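Local coordinates for uncharacterized protein (Bacteroides eggerthii, PDB 4L3R) that is of unknown function but belongs to the DUF4847 family of the calycin clan, many of whose better-known members are beta-barrels that bind small, often hydrophobic ligands, at residues Met7-Arg19 with Leu47-Cys59. Sequence-based numbering, arbitrary orientation. Where two conformers were deposited one is given.
Sequences MEIFNDKTWKLSR and LKITENFTLNFNC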
loop_
_atom_site.group_PDB
_atom_site.type_symbol
_atom_site.label_atom_id
_atom_site.label_comp_id
_atom_site.label_asym_id
_atom_site.label_seq_id
_atom_site.Cartn_x
_atom_site.Cartn_y
_atom_site.Cartn_z
HETATM N N MSE B 7 5.715 -4.655 -4.718
HETATM C CA MSE B 7 5.156 -3.323 -4.494
HETATM C C MSE B 7 5.301 -2.433 -5.733
HETATM O O MSE B 7 4.629 -1.408 -5.790
HETATM C CB MSE B 7 5.735 -2.657 -3.235
HETATM C CG MSE B 7 4.726 -2.607 -2.071
HETATM SE SE MSE B 7 3.728 -4.281 -1.703
HETATM C CE MSE B 7 5.277 -5.375 -1.437
ATOM N N GLU B 8 6.058 -2.859 -6.770
ATOM C CA GLU B 8 6.103 -2.110 -8.027
ATOM C C GLU B 8 4.783 -2.324 -8.802
ATOM O O GLU B 8 4.441 -1.502 -9.647
ATOM C CB GLU B 8 7.327 -2.522 -8.872
ATOM C CG GLU B 8 7.599 -1.647 -10.091
ATOM C CD GLU B 8 7.651 -0.144 -9.862
ATOM O OE1 GLU B 8 8.191 0.283 -8.816
ATOM O OE2 GLU B 8 7.150 0.608 -10.730
ATOM N N ILE B 9 4.016 -3.387 -8.474
ATOM C CA ILE B 9 2.716 -3.673 -9.086
ATOM C C ILE B 9 1.654 -2.680 -8.531
ATOM O O ILE B 9 0.723 -2.323 -9.254
ATOM C CB ILE B 9 2.327 -5.169 -8.853
ATOM C CG1 ILE B 9 3.364 -6.121 -9.503
ATOM C CG2 ILE B 9 0.946 -5.479 -9.393
ATOM C CD1 ILE B 9 3.302 -7.558 -8.995
ATOM N N PHE B 10 1.817 -2.225 -7.269
ATOM C CA PHE B 10 0.933 -1.251 -6.600
ATOM C C PHE B 10 1.358 0.217 -6.803
ATOM O O PHE B 10 0.593 1.121 -6.449
ATOM C CB PHE B 10 0.942 -1.501 -5.076
ATOM C CG PHE B 10 0.207 -2.728 -4.608
ATOM C CD1 PHE B 10 0.781 -3.985 -4.720
ATOM C CD2 PHE B 10 -1.022 -2.619 -3.967
ATOM C CE1 PHE B 10 0.104 -5.116 -4.278
ATOM C CE2 PHE B 10 -1.688 -3.753 -3.507
ATOM C CZ PHE B 10 -1.123 -4.994 -3.672
ATOM N N ASN B 11 2.584 0.457 -7.297
ATOM C CA ASN B 11 3.173 1.794 -7.387
ATOM C C ASN B 11 2.525 2.715 -8.448
ATOM O O ASN B 11 3.025 2.828 -9.568
ATOM C CB ASN B 11 4.694 1.680 -7.637
ATOM C CG ASN B 11 5.489 2.945 -7.406
ATOM O OD1 ASN B 11 4.977 3.978 -6.955
ATOM N ND2 ASN B 11 6.788 2.865 -7.655
ATOM N N ASP B 12 1.461 3.440 -8.032
ATOM C CA ASP B 12 0.755 4.471 -8.806
ATOM C C ASP B 12 0.632 4.100 -10.295
ATOM O O ASP B 12 1.245 4.739 -11.161
ATOM C CB ASP B 12 1.500 5.820 -8.625
ATOM C CG ASP B 12 0.810 7.053 -9.192
ATOM O OD1 ASP B 12 -0.441 7.123 -9.124
ATOM O OD2 ASP B 12 1.524 7.968 -9.665
ATOM N N LYS B 13 -0.144 3.046 -10.584
ATOM C CA LYS B 13 -0.303 2.598 -11.964
ATOM C C LYS B 13 -1.570 1.796 -12.177
ATOM O O LYS B 13 -1.991 1.032 -11.302
ATOM C CB LYS B 13 0.909 1.754 -12.400
ATOM C CG LYS B 13 1.210 0.546 -11.503
ATOM C CD LYS B 13 2.343 -0.311 -12.048
ATOM C CE LYS B 13 3.692 0.366 -11.966
ATOM N NZ LYS B 13 4.793 -0.595 -12.209
ATOM N N THR B 14 -2.151 1.947 -13.377
ATOM C CA THR B 14 -3.322 1.209 -13.819
ATOM C C THR B 14 -2.845 0.239 -14.886
ATOM O O THR B 14 -2.232 0.659 -15.872
ATOM C CB THR B 14 -4.391 2.182 -14.308
ATOM O OG1 THR B 14 -4.759 3.020 -13.210
ATOM C CG2 THR B 14 -5.626 1.470 -14.851
ATOM N N TRP B 15 -3.101 -1.055 -14.678
ATOM C CA TRP B 15 -2.733 -2.105 -15.626
ATOM C C TRP B 15 -3.821 -2.195 -16.676
ATOM O O TRP B 15 -4.984 -2.365 -16.323
ATOM C CB TRP B 15 -2.554 -3.439 -14.901
ATOM C CG TRP B 15 -1.351 -3.446 -14.022
ATOM C CD1 TRP B 15 -1.317 -3.203 -12.680
ATOM C CD2 TRP B 15 0.010 -3.543 -14.449
ATOM N NE1 TRP B 15 -0.020 -3.233 -12.232
ATOM C CE2 TRP B 15 0.818 -3.429 -13.300
ATOM C CE3 TRP B 15 0.624 -3.758 -15.690
ATOM C CZ2 TRP B 15 2.218 -3.536 -13.355
ATOM C CZ3 TRP B 15 2.001 -3.843 -15.748
ATOM C CH2 TRP B 15 2.787 -3.742 -14.590
ATOM N N LYS B 16 -3.457 -2.035 -17.957
ATOM C CA LYS B 16 -4.393 -2.079 -19.078
ATOM C C LYS B 16 -4.228 -3.402 -19.809
ATOM O O LYS B 16 -3.110 -3.745 -20.184
ATOM C CB LYS B 16 -4.133 -0.885 -20.021
ATOM C CG LYS B 16 -4.952 -0.873 -21.317
ATOM C CD LYS B 16 -6.437 -0.631 -21.111
ATOM C CE LYS B 16 -7.169 -0.751 -22.428
ATOM N NZ LYS B 16 -8.444 0.011 -22.430
ATOM N N LEU B 17 -5.335 -4.136 -20.024
ATOM C CA LEU B 17 -5.301 -5.410 -20.734
ATOM C C LEU B 17 -4.773 -5.246 -22.155
ATOM O O LEU B 17 -5.231 -4.365 -22.877
ATOM C CB LEU B 17 -6.712 -6.013 -20.795
ATOM C CG LEU B 17 -6.819 -7.405 -21.417
ATOM C CD1 LEU B 17 -6.308 -8.466 -20.455
ATOM C CD2 LEU B 17 -8.249 -7.682 -21.865
ATOM N N SER B 18 -3.799 -6.084 -22.544
ATOM C CA SER B 18 -3.214 -6.080 -23.888
ATOM C C SER B 18 -3.454 -7.407 -24.640
ATOM O O SER B 18 -3.371 -7.410 -25.866
ATOM C CB SER B 18 -1.716 -5.804 -23.810
ATOM O OG SER B 18 -1.057 -6.787 -23.031
ATOM N N ARG B 19 -3.740 -8.520 -23.932
ATOM C CA ARG B 19 -3.927 -9.821 -24.572
ATOM C C ARG B 19 -4.487 -10.868 -23.608
ATOM O O ARG B 19 -4.300 -10.745 -22.398
ATOM C CB ARG B 19 -2.568 -10.335 -25.120
ATOM C CG ARG B 19 -1.451 -10.397 -24.092
ATOM C CD ARG B 19 -0.083 -10.466 -24.748
ATOM N NE ARG B 19 0.981 -10.665 -23.757
ATOM C CZ ARG B 19 1.386 -11.840 -23.270
ATOM N NH1 ARG B 19 0.821 -12.971 -23.675
ATOM N NH2 ARG B 19 2.360 -11.890 -22.370
ATOM N N LEU B 47 -12.321 -2.343 -26.144
ATOM C CA LEU B 47 -10.962 -2.393 -25.598
ATOM C C LEU B 47 -10.196 -1.084 -25.850
ATOM O O LEU B 47 -9.305 -0.771 -25.066
ATOM C CB LEU B 47 -10.188 -3.583 -26.192
ATOM C CG LEU B 47 -8.792 -3.874 -25.628
ATOM C CD1 LEU B 47 -8.852 -4.190 -24.141
ATOM C CD2 LEU B 47 -8.141 -5.021 -26.377
ATOM N N LYS B 48 -10.518 -0.325 -26.925
ATOM C CA LYS B 48 -9.861 0.971 -27.205
ATOM C C LYS B 48 -10.227 2.041 -26.152
ATOM O O LYS B 48 -9.467 3.002 -25.990
ATOM C CB LYS B 48 -10.218 1.512 -28.606
ATOM C CG LYS B 48 -9.477 0.845 -29.759
ATOM C CD LYS B 48 -9.914 1.430 -31.110
ATOM C CE LYS B 48 -9.257 0.759 -32.299
ATOM N NZ LYS B 48 -9.974 -0.473 -32.727
ATOM N N ILE B 49 -11.392 1.904 -25.470
ATOM C CA ILE B 49 -11.813 2.867 -24.448
ATOM C C ILE B 49 -10.839 2.755 -23.276
ATOM O O ILE B 49 -10.611 1.654 -22.776
ATOM C CB ILE B 49 -13.296 2.660 -24.028
ATOM C CG1 ILE B 49 -14.242 2.976 -25.215
ATOM C CG2 ILE B 49 -13.648 3.543 -22.817
ATOM C CD1 ILE B 49 -15.679 2.455 -25.075
ATOM N N THR B 50 -10.259 3.889 -22.858
ATOM C CA THR B 50 -9.228 3.968 -21.810
ATOM C C THR B 50 -9.622 3.262 -20.505
ATOM O O THR B 50 -8.856 2.455 -20.001
ATOM C CB THR B 50 -8.896 5.452 -21.520
ATOM O OG1 THR B 50 -8.473 6.060 -22.742
ATOM C CG2 THR B 50 -7.801 5.623 -20.456
ATOM N N GLU B 51 -10.795 3.590 -19.964
ATOM C CA GLU B 51 -11.271 3.054 -18.686
ATOM C C GLU B 51 -11.683 1.573 -18.734
ATOM O O GLU B 51 -11.826 0.988 -17.666
ATOM C CB GLU B 51 -12.442 3.903 -18.123
ATOM C CG GLU B 51 -13.709 3.952 -18.976
ATOM C CD GLU B 51 -13.873 5.172 -19.865
ATOM O OE1 GLU B 51 -12.852 5.659 -20.404
ATOM O OE2 GLU B 51 -15.032 5.593 -20.084
ATOM N N ASN B 52 -11.876 0.959 -19.921
ATOM C CA ASN B 52 -12.284 -0.455 -20.018
ATOM C C ASN B 52 -11.101 -1.417 -19.946
ATOM O O ASN B 52 -10.009 -1.109 -20.428
ATOM C CB ASN B 52 -13.065 -0.713 -21.305
ATOM C CG ASN B 52 -14.384 0.015 -21.371
ATOM O OD1 ASN B 52 -14.837 0.600 -20.398
ATOM N ND2 ASN B 52 -15.049 -0.019 -22.521
ATOM N N PHE B 53 -11.342 -2.599 -19.343
ATOM C CA PHE B 53 -10.378 -3.687 -19.160
ATOM C C PHE B 53 -9.129 -3.210 -18.407
ATOM O O PHE B 53 -7.997 -3.426 -18.850
ATOM C CB PHE B 53 -10.009 -4.344 -20.500
ATOM C CG PHE B 53 -11.203 -4.858 -21.270
ATOM C CD1 PHE B 53 -11.661 -6.155 -21.088
ATOM C CD2 PHE B 53 -11.857 -4.049 -22.191
ATOM C CE1 PHE B 53 -12.778 -6.618 -21.777
ATOM C CE2 PHE B 53 -12.967 -4.517 -22.891
ATOM C CZ PHE B 53 -13.412 -5.804 -22.693
ATOM N N THR B 54 -9.353 -2.570 -17.249
ATOM C CA THR B 54 -8.281 -2.074 -16.392
ATOM C C THR B 54 -8.174 -2.942 -15.135
ATOM O O THR B 54 -9.136 -3.619 -14.755
ATOM C CB THR B 54 -8.501 -0.614 -16.030
ATOM O OG1 THR B 54 -9.733 -0.478 -15.319
ATOM C CG2 THR B 54 -8.476 0.296 -17.240
ATOM N N LEU B 55 -7.005 -2.914 -14.500
ATOM C CA LEU B 55 -6.716 -3.668 -13.281
ATOM C C LEU B 55 -5.864 -2.787 -12.371
ATOM O O LEU B 55 -4.928 -2.140 -12.841
ATOM C CB LEU B 55 -6.011 -4.990 -13.650
ATOM C CG LEU B 55 -5.410 -5.842 -12.519
ATOM C CD1 LEU B 55 -6.504 -6.488 -11.680
ATOM C CD2 LEU B 55 -4.532 -6.936 -13.094
ATOM N N ASN B 56 -6.229 -2.703 -11.091
ATOM C CA ASN B 56 -5.524 -1.865 -10.128
ATOM C C ASN B 56 -5.256 -2.621 -8.844
ATOM O O ASN B 56 -6.172 -3.212 -8.271
ATOM C CB ASN B 56 -6.359 -0.617 -9.803
ATOM C CG ASN B 56 -6.357 0.421 -10.884
ATOM O OD1 ASN B 56 -7.265 0.470 -11.712
ATOM N ND2 ASN B 56 -5.363 1.300 -10.890
ATOM N N PHE B 57 -4.008 -2.588 -8.393
ATOM C CA PHE B 57 -3.585 -3.147 -7.116
ATOM C C PHE B 57 -3.511 -1.968 -6.176
ATOM O O PHE B 57 -2.719 -1.061 -6.422
ATOM C CB PHE B 57 -2.245 -3.866 -7.258
ATOM C CG PHE B 57 -2.363 -5.127 -8.076
ATOM C CD1 PHE B 57 -2.338 -5.080 -9.461
ATOM C CD2 PHE B 57 -2.536 -6.354 -7.463
ATOM C CE1 PHE B 57 -2.440 -6.243 -10.214
ATOM C CE2 PHE B 57 -2.633 -7.519 -8.218
ATOM C CZ PHE B 57 -2.579 -7.459 -9.589
ATOM N N ASN B 58 -4.403 -1.900 -5.184
ATOM C CA ASN B 58 -4.436 -0.757 -4.266
ATOM C C ASN B 58 -4.396 -1.175 -2.822
ATOM O O ASN B 58 -4.782 -2.293 -2.478
ATOM C CB ASN B 58 -5.708 0.077 -4.471
ATOM C CG ASN B 58 -6.020 0.449 -5.894
ATOM O OD1 ASN B 58 -7.044 0.042 -6.444
ATOM N ND2 ASN B 58 -5.175 1.274 -6.500
ATOM N N CYS B 59 -4.000 -0.216 -1.975
ATOM C CA CYS B 59 -3.994 -0.352 -0.533
ATOM C C CYS B 59 -5.166 0.467 -0.015
ATOM O O CYS B 59 -5.355 1.601 -0.458
ATOM C CB CYS B 59 -2.665 0.103 0.062
ATOM S SG CYS B 59 -1.408 -1.201 0.138
#
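Leu47, at the end of helix 37-48, turns its carbonyl to the ammonium of Lys16, Lys16 NZ lying 2.9 Å from Leu47 O. The Lys16 chain, with CG anti to the backbone N (chi1 174°) and a bend at chi2, brings NZ into the turn that follows, where Asn52 O takes a second hydrogen bond of 2.8 Å from Lys16 NZ and Thr50 O a weak one. Shortening Lys16 to an alanine removes NZ, which would probably leave the carbonyls of Leu47 and Asn52 without this donor and the turn from Ile49 to Asn52 less firmly tied to the strand. Phe53 then receives Leu17 N on its carbonyl oxygen in an almost straight bond, while Leu17 CD2 lies 3.8 Å from Phe53 CD1. At Thr54, CB meets the methyl CG2 of Thr14. Leu55 and Trp15 form an antiparallel hydrogen-bonded pair, N to O in both directions. Asn56 lays its amide so that ND2 reaches Thr14 OG1 at 3.0 Å, close to the amide plane. Phe57 packs on three side chains: Ile9 CG2 sits 3.3 Å from Phe57 CD1, over one face of that ring, and Phe57 CB stands over the centre of the Phe10 ring. The edge of Phe57 also points at that Phe10 face, with the planes at 62°, and Trp15 completes the aromatic cluster. Cys59 SG, near the Phe10 ring, forms a disulfide with Cys59 of the second subunit. Strand 54-61 runs between strands 15-22 and 66-73 of the antiparallel sheet, with helix 106-116 packed against Leu17, Phe53 and Leu55.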